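Local coordinates for protein CD1-2 antigen (Gallus gallus, PDB 3DBX) that probably binds lipid antigens in a hydrophobic groove of its MHC class I-like ectodomain and displays them at the cell surface, at residues Tyr17-Gly22 against Asn79-Met84; Gly22-Thr27 against Leu93-Val98; Ser73-Arg78 against Arg156-Phe161; Arg124-Tyr129 against Leu143-Met148. All coordinates share one frame; numbering follows the deposited sequence.

Overall arrangement
All four contacts belong to the MHC-like platform, an antiparallel sheet carrying two helical walls. Contacts 1 and 4 are core contacts. Each sets a helix on a sheet strand with apolar side chains, and they meet where the sulfur end of M84 touches M148. Contact 3 is partly buried and spans the groove between the walls, adding a sulfur-aromatic approach. It shares helix 77-89 and the palmitic acid with contact 1. Contact 2 lies at the surface, where two loops meet through backbone atoms and a tyrosine ring beside a glycan. It shares G22 with contact 1, and strands 12-21 and 97-107 are sheet neighbours. S159 and Y129 link contacts 3 and 4.

Contact 1. Residues Tyr17-Gly22 against Asn79-Met84; sequences YTLLLG and NTIRFM. With PLM (palmitic acid), chain F.
L19 and L21 hold CG anti to their carbonyl carbons, at chi1 -79° and -85°, and both reach from strand 12-21 to helix 77-89. M84 has the same first torsion, and its chain then bends at chi2, which leads the sulfur away from the strand. The result is a helix packed on the floor of an MHC class I-like antigen-binding platform. The short axes are 10.0 Å apart at their closest and cross at -46°. L19 makes the central contact through one methyl. L19 CD2 sits 3.8 Å from M84 CG, and the two side chains cross at about a right angle. L19 CD2 also lies 3.9 Å from T80 CG2 and touches the backbone and CG1 of I81. The T80 hydroxyl does not serve this contact; it bonds to the carbonyl of G76. L21 meets M84 as well, L21 CD2 lying 4.0 Å from M84 CB. All five residues are buried, and no hydrogen bond joins the segments. L29 of strand 27-35 packs on both L19 and I81, and F99 of strand 97-107 packs on M84. Other side chains of the helix meet a palmitic acid, as suits a CD1 lipid groove. F83 has CG anti to the backbone N, and F83 CG lies 3.6 Å from C7 of the lipid chain. R82 bends at chi3, and the acid oxygen O1 lies over one face of its guanidinium, 2.9 Å from R82 NH1.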
# COMPACT_ATOMS: atom_id res chain seq x y z
N TYR A 17 -0.35 11.42 -4.16
CA TYR A 17 -1.42 12.14 -4.85
C TYR A 17 -1.54 11.63 -6.28
O TYR A 17 -0.53 11.45 -6.93
CB TYR A 17 -1.13 13.63 -4.91
CG TYR A 17 -1.51 14.38 -3.67
CD1 TYR A 17 -2.71 15.07 -3.59
CD2 TYR A 17 -0.70 14.36 -2.55
CE1 TYR A 17 -3.08 15.76 -2.42
CE2 TYR A 17 -1.07 15.04 -1.36
CZ TYR A 17 -2.26 15.73 -1.31
OH TYR A 17 -2.61 16.41 -0.16
N THR A 18 -2.78 11.44 -6.74
CA THR A 18 -3.11 11.03 -8.12
C THR A 18 -4.07 12.05 -8.71
O THR A 18 -5.13 12.37 -8.12
CB THR A 18 -3.74 9.64 -8.15
OG1 THR A 18 -2.83 8.70 -7.57
CG2 THR A 18 -4.07 9.20 -9.56
N LEU A 19 -3.66 12.61 -9.83
CA LEU A 19 -4.43 13.61 -10.55
C LEU A 19 -4.77 12.96 -11.89
O LEU A 19 -3.90 12.81 -12.72
CB LEU A 19 -3.58 14.87 -10.75
CG LEU A 19 -3.43 15.84 -9.57
CD1 LEU A 19 -2.79 15.13 -8.37
CD2 LEU A 19 -2.65 17.06 -9.92
N LEU A 20 -6.01 12.52 -12.03
CA LEU A 20 -6.51 11.92 -13.26
C LEU A 20 -7.25 12.98 -14.03
O LEU A 20 -8.36 13.43 -13.67
CB LEU A 20 -7.42 10.71 -12.99
CG LEU A 20 -8.24 10.15 -14.17
CD1 LEU A 20 -7.45 9.96 -15.50
CD2 LEU A 20 -8.92 8.85 -13.75
N LEU A 21 -6.60 13.40 -15.11
CA LEU A 21 -7.07 14.47 -15.93
C LEU A 21 -7.86 13.87 -17.11
O LEU A 21 -7.30 13.60 -18.17
CB LEU A 21 -5.86 15.30 -16.39
CG LEU A 21 -5.30 16.42 -15.49
CD1 LEU A 21 -5.24 16.08 -14.02
CD2 LEU A 21 -3.95 16.94 -16.02
N GLY A 22 -9.15 13.67 -16.87
CA GLY A 22 -10.09 13.09 -17.83
C GLY A 22 -10.20 13.80 -19.15
O GLY A 22 -9.74 13.30 -20.16
N ASN A 79 -3.13 24.67 -7.11
CA ASN A 79 -2.11 25.09 -8.07
C ASN A 79 -1.54 23.92 -8.86
O ASN A 79 -1.37 24.02 -10.07
CB ASN A 79 -0.98 25.87 -7.40
CG ASN A 79 -1.27 27.37 -7.29
OD1 ASN A 79 -1.79 28.00 -8.21
ND2 ASN A 79 -0.90 27.95 -6.15
N THR A 80 -1.26 22.82 -8.17
CA THR A 80 -0.76 21.59 -8.83
C THR A 80 -1.66 21.06 -9.97
O THR A 80 -1.16 20.72 -11.03
CB THR A 80 -0.50 20.44 -7.81
OG1 THR A 80 0.30 20.94 -6.73
CG2 THR A 80 0.24 19.29 -8.48
N ILE A 81 -2.96 20.99 -9.72
CA ILE A 81 -3.93 20.60 -10.75
C ILE A 81 -3.79 21.50 -11.98
O ILE A 81 -3.67 21.00 -13.09
CB ILE A 81 -5.38 20.68 -10.22
CG1 ILE A 81 -5.64 19.57 -9.22
CG2 ILE A 81 -6.41 20.64 -11.38
CD1 ILE A 81 -6.63 19.96 -8.19
N ARG A 82 -3.78 22.81 -11.78
CA ARG A 82 -3.62 23.74 -12.89
C ARG A 82 -2.23 23.65 -13.53
O ARG A 82 -2.11 23.74 -14.74
CB ARG A 82 -3.94 25.18 -12.48
CG ARG A 82 -4.10 26.12 -13.67
CD ARG A 82 -4.88 27.40 -13.33
NE ARG A 82 -4.53 27.88 -11.99
CZ ARG A 82 -3.46 28.63 -11.73
NH1 ARG A 82 -2.63 28.99 -12.72
NH2 ARG A 82 -3.21 29.02 -10.48
N PHE A 83 -1.19 23.44 -12.74
CA PHE A 83 0.14 23.20 -13.29
C PHE A 83 0.19 21.94 -14.16
O PHE A 83 0.89 21.93 -15.17
CB PHE A 83 1.17 23.07 -12.17
CG PHE A 83 2.58 22.90 -12.68
CD1 PHE A 83 3.26 23.98 -13.26
CD2 PHE A 83 3.22 21.67 -12.58
CE1 PHE A 83 4.56 23.82 -13.73
CE2 PHE A 83 4.52 21.50 -13.05
CZ PHE A 83 5.19 22.58 -13.62
N MET A 84 -0.55 20.90 -13.77
CA MET A 84 -0.56 19.65 -14.56
C MET A 84 -1.37 19.79 -15.86
O MET A 84 -0.91 19.35 -16.91
CB MET A 84 -1.02 18.46 -13.73
CG MET A 84 -0.09 18.08 -12.55
SD MET A 84 1.67 17.91 -12.94
CE MET A 84 2.35 17.64 -11.30
C1 PLM F . 0.74 27.47 -12.52
O1 PLM F . -0.46 27.14 -12.33
O2 PLM F . 1.12 27.66 -13.69
C2 PLM F . 1.70 27.65 -11.36
C3 PLM F . 1.25 26.87 -10.13
C4 PLM F . 2.29 26.88 -9.01
C5 PLM F . 3.25 25.68 -9.10
C6 PLM F . 2.71 24.42 -8.43
C7 PLM F . 3.16 23.15 -9.16
C8 PLM F . 4.25 22.42 -8.41
C9 PLM F . 4.08 20.91 -8.53
CA PLM F . 5.15 20.22 -7.69
CB PLM F . 4.63 18.97 -6.99
CC PLM F . 4.16 19.24 -5.57
CD PLM F . 5.24 18.93 -4.54
CE PLM F . 4.91 19.63 -3.24
CF PLM F . 5.00 18.70 -2.05
CG PLM F . 3.97 19.07 -0.99

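Contact 2. Residues Gly22-Thr27 against Leu93-Val98; sequences GNVSST and LDYPRV. With NAG (2-acetamido-2-deoxy-beta-D-glucopyranose), chain C.
Y95 buries the most surface here, followed by G22 and then V24. The Y95 side chain starts toward the 22-27 loop, with CG anti to its own carbonyl carbon at chi1 -60°. One face of the ring then lies along the loop backbone. N23 C is 3.6 Å above the ring plane and offset toward the rim, while V24 N stands over the centre. V24 CA makes a CH-pi contact, 4.3 Å from the Y95 ring centroid and 23° off the normal. At the far end of the ring, Y95 OH hydrogen-bonds to H85 of helix 77-89. The same histidine bonds to T27 OG1, so it bridges the two segments. G22 contributes its carbonyl. G22 O lies 3.1 Å from Y95 CB and also approaches P96 CA, a CA-H...O contact of 3.6 Å. P96 follows a cis peptide bond. The 22-27 loop joins neighbouring antiparallel strands 12-21 and 27-35 at one end of the strands in the MHC-like platform. Residues N23 to S26 form a type I beta turn, closed by a hydrogen bond of 3.2 Å from S26 N to N23 O. The N23 side chain starts away from Y95 and carries an N-linked glycan. On the other segment, R97 NE makes a weak bond to the carbonyl of D94, and R97 NH1 forms a salt bridge with E121. The glycan is joined through N23 ND2, 1.4 Å from sugar C1.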
# COMPACT_ATOMS: atom_id res chain seq x y z
N GLY A 22 -9.15 13.67 -16.87
CA GLY A 22 -10.09 13.09 -17.83
C GLY A 22 -10.20 13.80 -19.15
O GLY A 22 -9.74 13.30 -20.16
N ASN A 23 -10.85 14.97 -19.15
CA ASN A 23 -10.88 15.89 -20.29
C ASN A 23 -10.46 17.29 -19.82
O ASN A 23 -9.99 17.46 -18.69
CB ASN A 23 -12.25 15.92 -20.99
CG ASN A 23 -13.42 16.07 -20.02
OD1 ASN A 23 -13.26 16.57 -18.91
ND2 ASN A 23 -14.61 15.63 -20.45
N VAL A 24 -10.64 18.29 -20.67
CA VAL A 24 -10.24 19.65 -20.30
C VAL A 24 -10.93 20.16 -19.00
O VAL A 24 -10.28 20.72 -18.11
CB VAL A 24 -10.37 20.61 -21.51
CG1 VAL A 24 -11.82 20.74 -21.96
CG2 VAL A 24 -9.75 21.96 -21.19
N SER A 25 -12.23 19.89 -18.87
CA SER A 25 -13.04 20.29 -17.72
C SER A 25 -13.10 19.28 -16.57
O SER A 25 -13.87 19.47 -15.61
CB SER A 25 -14.47 20.65 -18.17
OG SER A 25 -14.90 19.85 -19.27
N SER A 26 -12.29 18.23 -16.62
CA SER A 26 -12.40 17.17 -15.62
C SER A 26 -11.08 16.77 -14.92
O SER A 26 -10.10 16.39 -15.56
CB SER A 26 -13.13 15.95 -16.19
OG SER A 26 -13.37 14.97 -15.19
N THR A 27 -11.09 16.89 -13.60
CA THR A 27 -10.05 16.32 -12.76
C THR A 27 -10.72 15.44 -11.74
O THR A 27 -11.73 15.83 -11.12
CB THR A 27 -9.22 17.41 -12.01
OG1 THR A 27 -8.92 18.49 -12.89
CG2 THR A 27 -7.93 16.81 -11.49
N LEU A 93 0.07 17.45 -25.59
CA LEU A 93 -0.40 16.10 -25.26
C LEU A 93 -1.91 16.06 -25.12
O LEU A 93 -2.55 17.08 -24.87
CB LEU A 93 0.27 15.57 -23.98
CG LEU A 93 1.80 15.46 -23.94
CD1 LEU A 93 2.27 14.88 -22.62
CD2 LEU A 93 2.37 14.64 -25.11
N ASP A 94 -2.49 14.88 -25.28
CA ASP A 94 -3.94 14.71 -25.26
C ASP A 94 -4.41 13.98 -24.00
O ASP A 94 -3.72 13.09 -23.51
CB ASP A 94 -4.38 13.95 -26.51
CG ASP A 94 -3.51 12.72 -26.78
OD1 ASP A 94 -3.72 11.68 -26.12
OD2 ASP A 94 -2.64 12.78 -27.67
N TYR A 95 -5.60 14.34 -23.51
CA TYR A 95 -6.31 13.64 -22.43
C TYR A 95 -6.81 12.23 -22.85
O TYR A 95 -7.04 11.99 -24.03
CB TYR A 95 -7.50 14.50 -21.95
CG TYR A 95 -7.14 15.89 -21.41
CD1 TYR A 95 -7.00 16.12 -20.04
CD2 TYR A 95 -6.95 16.96 -22.27
CE1 TYR A 95 -6.68 17.39 -19.55
CE2 TYR A 95 -6.62 18.23 -21.80
CZ TYR A 95 -6.49 18.44 -20.43
OH TYR A 95 -6.17 19.70 -19.98
N PRO A 96 -6.99 11.29 -21.88
CA PRO A 96 -6.71 11.39 -20.44
C PRO A 96 -5.22 11.36 -20.17
O PRO A 96 -4.44 10.80 -20.95
CB PRO A 96 -7.38 10.14 -19.83
CG PRO A 96 -8.22 9.53 -20.98
CD PRO A 96 -7.54 9.97 -22.23
N ARG A 97 -4.83 11.99 -19.08
CA ARG A 97 -3.47 11.93 -18.57
C ARG A 97 -3.60 11.61 -17.07
O ARG A 97 -4.47 12.15 -16.40
CB ARG A 97 -2.77 13.27 -18.75
CG ARG A 97 -2.23 13.51 -20.13
CD ARG A 97 -1.05 12.62 -20.44
NE ARG A 97 -0.88 12.49 -21.88
CZ ARG A 97 -0.01 11.68 -22.47
NH1 ARG A 97 0.77 10.89 -21.75
NH2 ARG A 97 0.03 11.62 -23.77
N VAL A 98 -2.77 10.70 -16.56
CA VAL A 98 -2.71 10.48 -15.12
C VAL A 98 -1.36 10.93 -14.58
O VAL A 98 -0.31 10.40 -14.96
CB VAL A 98 -2.92 9.00 -14.71
CG1 VAL A 98 -3.10 8.89 -13.19
CG2 VAL A 98 -4.10 8.38 -15.42
C1 NAG C . -15.63 15.62 -19.42
C2 NAG C . -16.82 15.95 -20.32
C3 NAG C . -18.10 15.86 -19.50
C4 NAG C . -18.22 14.45 -18.93
C5 NAG C . -17.01 14.13 -18.03
C6 NAG C . -17.16 12.69 -17.50
C7 NAG C . -16.51 17.45 -22.25
C8 NAG C . -17.72 17.41 -23.15
N2 NAG C . -16.70 17.27 -20.94
O3 NAG C . -19.26 16.14 -20.24
O4 NAG C . -19.45 14.34 -18.25
O5 NAG C . -15.78 14.36 -18.72
O6 NAG C . -15.94 12.00 -17.39
O7 NAG C . -15.39 17.66 -22.75

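Contact 3. Residues Ser73-Arg78 against Arg156-Phe161; sequences SMVGIR and RAVSGF. With PLM (palmitic acid), chain F.
M74 and V75 point across from one wall of the MHC-like groove to helix 156-180 in the other. The M74 chain is extended through chi1 and chi2, then bends at chi3, -82°. The M74 and V158 side chains cross obliquely. M74 SD is 3.7 Å from V158 CG2, and the terminal M74 CE meets A157 CB at 3.9 Å. The sulfur also stands obliquely to the F161 ring, 5.5 Å from its centroid, in a Met-aromatic contact. F161 starts toward the 73-78 segment, with CG anti to its backbone N, chi1 -167°. V75 meets that ring at the edge, near its plane, with V75 CG2 3.7 Å from F161 CE2. Its other methyl, CG1, touches CG1 of V158. S73 lies close to the far end of the ring, but its hydroxyl bonds to the carbonyl of I69. A type I turn from S73 to G76 precedes helix 77-89, with G76 at the N-cap. The turn also borders the bound palmitic acid, consistent with a CD1 lipid groove: V75 CB is 3.8 Å from lipid atom CE.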
# COMPACT_ATOMS: atom_id res chain seq x y z
N SER A 73 -1.68 26.58 -1.02
CA SER A 73 -0.38 27.23 -1.21
C SER A 73 0.19 27.05 -2.62
O SER A 73 -0.40 26.37 -3.46
CB SER A 73 0.64 26.77 -0.16
OG SER A 73 1.13 25.46 -0.45
N MET A 74 1.33 27.70 -2.85
CA MET A 74 2.09 27.63 -4.09
C MET A 74 2.28 26.22 -4.65
O MET A 74 2.29 26.02 -5.86
CB MET A 74 3.45 28.25 -3.83
CG MET A 74 4.38 28.27 -5.00
SD MET A 74 5.86 29.18 -4.53
CE MET A 74 5.34 30.90 -4.75
N VAL A 75 2.47 25.24 -3.76
CA VAL A 75 2.67 23.85 -4.16
C VAL A 75 1.45 23.00 -3.80
O VAL A 75 1.49 21.78 -3.87
CB VAL A 75 3.97 23.25 -3.55
CG1 VAL A 75 5.18 24.12 -3.89
CG2 VAL A 75 3.84 23.10 -2.04
N GLY A 76 0.35 23.67 -3.44
CA GLY A 76 -0.88 23.03 -3.01
C GLY A 76 -1.62 22.42 -4.18
O GLY A 76 -1.26 22.64 -5.33
N ILE A 77 -2.67 21.65 -3.88
CA ILE A 77 -3.36 20.83 -4.89
C ILE A 77 -4.02 21.70 -5.96
O ILE A 77 -3.91 21.43 -7.16
CB ILE A 77 -4.31 19.77 -4.22
CG1 ILE A 77 -4.69 18.65 -5.20
CG2 ILE A 77 -5.53 20.44 -3.53
CD1 ILE A 77 -3.52 18.07 -5.99
N ARG A 78 -4.65 22.79 -5.53
CA ARG A 78 -5.30 23.72 -6.44
C ARG A 78 -4.35 24.30 -7.51
O ARG A 78 -4.72 24.40 -8.69
CB ARG A 78 -6.04 24.80 -5.64
CG ARG A 78 -7.36 24.28 -5.06
CD ARG A 78 -7.77 24.97 -3.77
NE ARG A 78 -9.01 24.41 -3.23
CZ ARG A 78 -9.09 23.34 -2.42
NH1 ARG A 78 -7.99 22.70 -2.01
NH2 ARG A 78 -10.27 22.92 -1.99
N ARG A 156 12.09 29.75 -8.70
CA ARG A 156 13.02 29.76 -7.57
C ARG A 156 12.31 29.88 -6.22
O ARG A 156 12.80 29.37 -5.20
CB ARG A 156 14.06 30.88 -7.74
CG ARG A 156 15.12 30.60 -8.82
CD ARG A 156 16.28 29.74 -8.29
NE ARG A 156 17.09 30.46 -7.29
CZ ARG A 156 18.12 31.26 -7.58
NH1 ARG A 156 18.49 31.47 -8.84
NH2 ARG A 156 18.78 31.86 -6.59
N ALA A 157 11.14 30.54 -6.24
CA ALA A 157 10.28 30.64 -5.07
C ALA A 157 9.74 29.27 -4.63
O ALA A 157 9.60 29.02 -3.42
CB ALA A 157 9.13 31.62 -5.35
N VAL A 158 9.43 28.40 -5.59
CA VAL A 158 8.96 27.04 -5.29
C VAL A 158 10.06 26.24 -4.61
O VAL A 158 9.82 25.54 -3.63
CB VAL A 158 8.47 26.29 -6.57
CG1 VAL A 158 8.32 24.79 -6.31
CG2 VAL A 158 7.16 26.88 -7.09
N SER A 159 11.27 26.37 -5.13
CA SER A 159 12.46 25.72 -4.59
C SER A 159 12.69 26.14 -3.13
O SER A 159 12.94 25.30 -2.26
CB SER A 159 13.67 26.06 -5.45
OG SER A 159 14.58 24.99 -5.52
N GLY A 160 12.61 27.45 -2.89
CA GLY A 160 12.67 28.00 -1.54
C GLY A 160 11.55 27.50 -0.65
O GLY A 160 11.79 27.14 0.51
N PHE A 161 10.33 27.47 -1.18
CA PHE A 161 9.17 27.02 -0.41
C PHE A 161 9.29 25.55 0.02
O PHE A 161 8.95 25.20 1.15
CB PHE A 161 7.86 27.25 -1.20
CG PHE A 161 6.62 27.12 -0.35
CD1 PHE A 161 6.26 28.12 0.54
CD2 PHE A 161 5.82 25.99 -0.45
CE1 PHE A 161 5.11 27.98 1.33
CE2 PHE A 161 4.68 25.85 0.34
CZ PHE A 161 4.32 26.85 1.22
C1 PLM F . 0.74 27.47 -12.52
O1 PLM F . -0.46 27.14 -12.33
O2 PLM F . 1.12 27.66 -13.69
C2 PLM F . 1.70 27.65 -11.36
C3 PLM F . 1.25 26.87 -10.13
C4 PLM F . 2.29 26.88 -9.01
C5 PLM F . 3.25 25.68 -9.10
C6 PLM F . 2.71 24.42 -8.43
C7 PLM F . 3.16 23.15 -9.16
C8 PLM F . 4.25 22.42 -8.41
C9 PLM F . 4.08 20.91 -8.53
CA PLM F . 5.15 20.22 -7.69
CB PLM F . 4.63 18.97 -6.99
CC PLM F . 4.16 19.24 -5.57
CD PLM F . 5.24 18.93 -4.54
CE PLM F . 4.91 19.63 -3.24
CF PLM F . 5.00 18.70 -2.05
CG PLM F . 3.97 19.07 -0.99

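Contact 4. Residues Arg124-Tyr129 against Leu143-Met148; sequences RDLVTY and LLAKVM
Strand 124-130 starts at the protein surface, where R124 packs on an apolar side chain of the other protein chain. D125 OD1 is hydrogen-bonded to an aromatic side chain of that chain. L126 is the first residue to meet helix 143-154, and it buries the most surface of the contact. Its CG is anti to the backbone N, chi1 178°, so the forked end comes nearer the helix than its CB direction suggests. L126 CD1 lies 3.8 Å from L144 CD2 and 3.9 Å from A145 CB. The other methyl, L126 CD2, touches M148 SD at 3.7 Å. L126 crosses both L144 and M148 at about a right angle. V127 follows, and its side chain does start toward the helix. V127 CG1 sits 3.5 Å from A145 O, and V127 CG2 is 3.9 Å from M148 SD. M148 reaches both residues because its chain is extended before it bends at chi3, -65°. L126 and V127 both pair with I119, a classic beta bulge, and both side chains touch the helix. Beyond them, T128 bonds to N118, and Y129 OH bonds to S159 of helix 156-180. All five touching residues are buried, and no hydrogen bond crosses between the segments. The short axes run 18° from parallel and approach to 7.8 Å. A helix laid on an antiparallel sheet in this way is characteristic of the MHC class I-like antigen-binding platform.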
# COMPACT_ATOMS: atom_id res chain seq x y z
N ARG A 124 4.97 5.90 -14.87
CA ARG A 124 6.42 5.80 -14.93
C ARG A 124 6.96 7.11 -14.38
O ARG A 124 6.26 8.11 -14.40
CB ARG A 124 6.88 5.66 -16.40
CG ARG A 124 6.32 4.44 -17.12
CD ARG A 124 6.76 4.36 -18.59
NE ARG A 124 6.31 5.51 -19.39
CZ ARG A 124 7.10 6.26 -20.16
NH1 ARG A 124 8.41 6.02 -20.23
NH2 ARG A 124 6.58 7.26 -20.86
N ASP A 125 8.22 7.12 -13.93
CA ASP A 125 8.85 8.36 -13.44
C ASP A 125 8.84 9.43 -14.51
O ASP A 125 8.93 9.12 -15.71
CB ASP A 125 10.30 8.12 -12.99
CG ASP A 125 10.43 6.96 -12.02
OD1 ASP A 125 9.40 6.51 -11.46
OD2 ASP A 125 11.58 6.49 -11.83
N LEU A 126 8.73 10.69 -14.07
CA LEU A 126 8.70 11.83 -14.99
C LEU A 126 9.75 12.90 -14.63
O LEU A 126 10.56 13.24 -15.48
CB LEU A 126 7.30 12.45 -15.10
CG LEU A 126 7.13 13.69 -16.00
CD1 LEU A 126 7.41 13.35 -17.44
CD2 LEU A 126 5.74 14.31 -15.85
N VAL A 127 9.70 13.43 -13.40
CA VAL A 127 10.74 14.35 -12.87
C VAL A 127 10.98 14.15 -11.36
O VAL A 127 10.08 13.73 -10.63
CB VAL A 127 10.45 15.88 -13.15
CG1 VAL A 127 10.51 16.19 -14.63
CG2 VAL A 127 9.11 16.32 -12.56
N THR A 128 12.20 14.43 -10.89
CA THR A 128 12.46 14.36 -9.44
C THR A 128 13.07 15.64 -8.87
O THR A 128 13.75 16.37 -9.59
CB THR A 128 13.30 13.11 -9.05
OG1 THR A 128 13.27 12.94 -7.62
CG2 THR A 128 14.73 13.23 -9.51
N TYR A 129 12.82 15.93 -7.60
CA TYR A 129 13.37 17.13 -6.97
C TYR A 129 14.61 16.84 -6.12
O TYR A 129 14.55 16.12 -5.13
CB TYR A 129 12.30 17.90 -6.17
CG TYR A 129 12.83 19.13 -5.46
CD1 TYR A 129 13.31 20.23 -6.18
CD2 TYR A 129 12.86 19.20 -4.06
CE1 TYR A 129 13.79 21.36 -5.53
CE2 TYR A 129 13.36 20.34 -3.40
CZ TYR A 129 13.82 21.41 -4.15
OH TYR A 129 14.31 22.54 -3.53
N LEU A 143 9.90 15.59 -24.16
CA LEU A 143 9.51 17.00 -24.00
C LEU A 143 8.78 17.31 -22.70
O LEU A 143 9.13 18.28 -22.02
CB LEU A 143 8.63 17.45 -25.17
CG LEU A 143 7.97 18.84 -25.13
CD1 LEU A 143 8.93 19.95 -25.61
CD2 LEU A 143 6.71 18.84 -25.98
N LEU A 144 7.77 16.50 -22.35
CA LEU A 144 7.00 16.75 -21.14
C LEU A 144 7.92 16.76 -19.92
O LEU A 144 7.74 17.57 -19.01
CB LEU A 144 5.87 15.72 -20.96
CG LEU A 144 5.06 15.74 -19.66
CD1 LEU A 144 4.06 16.89 -19.62
CD2 LEU A 144 4.34 14.42 -19.46
N ALA A 145 8.91 15.86 -19.94
CA ALA A 145 9.92 15.81 -18.88
C ALA A 145 10.82 17.04 -18.87
O ALA A 145 11.18 17.53 -17.82
CB ALA A 145 10.75 14.55 -19.00
N LYS A 146 11.19 17.52 -20.06
CA LYS A 146 12.07 18.68 -20.21
C LYS A 146 11.37 19.98 -19.80
O LYS A 146 11.96 20.84 -19.16
CB LYS A 146 12.60 18.77 -21.65
CG LYS A 146 13.53 19.94 -21.95
CD LYS A 146 13.88 20.00 -23.44
CE LYS A 146 14.59 21.31 -23.80
NZ LYS A 146 14.80 21.45 -25.27
N VAL A 147 10.09 20.10 -20.18
CA VAL A 147 9.27 21.28 -19.92
C VAL A 147 8.95 21.42 -18.42
O VAL A 147 9.17 22.48 -17.83
CB VAL A 147 7.97 21.27 -20.77
CG1 VAL A 147 6.98 22.32 -20.28
CG2 VAL A 147 8.27 21.48 -22.25
N MET A 148 8.46 20.34 -17.80
CA MET A 148 8.10 20.35 -16.39
C MET A 148 9.30 20.61 -15.48
O MET A 148 9.15 21.35 -14.43
CB MET A 148 7.43 19.03 -16.00
CG MET A 148 6.99 18.99 -14.55
SD MET A 148 5.84 17.65 -14.24
CE MET A 148 4.45 18.21 -15.25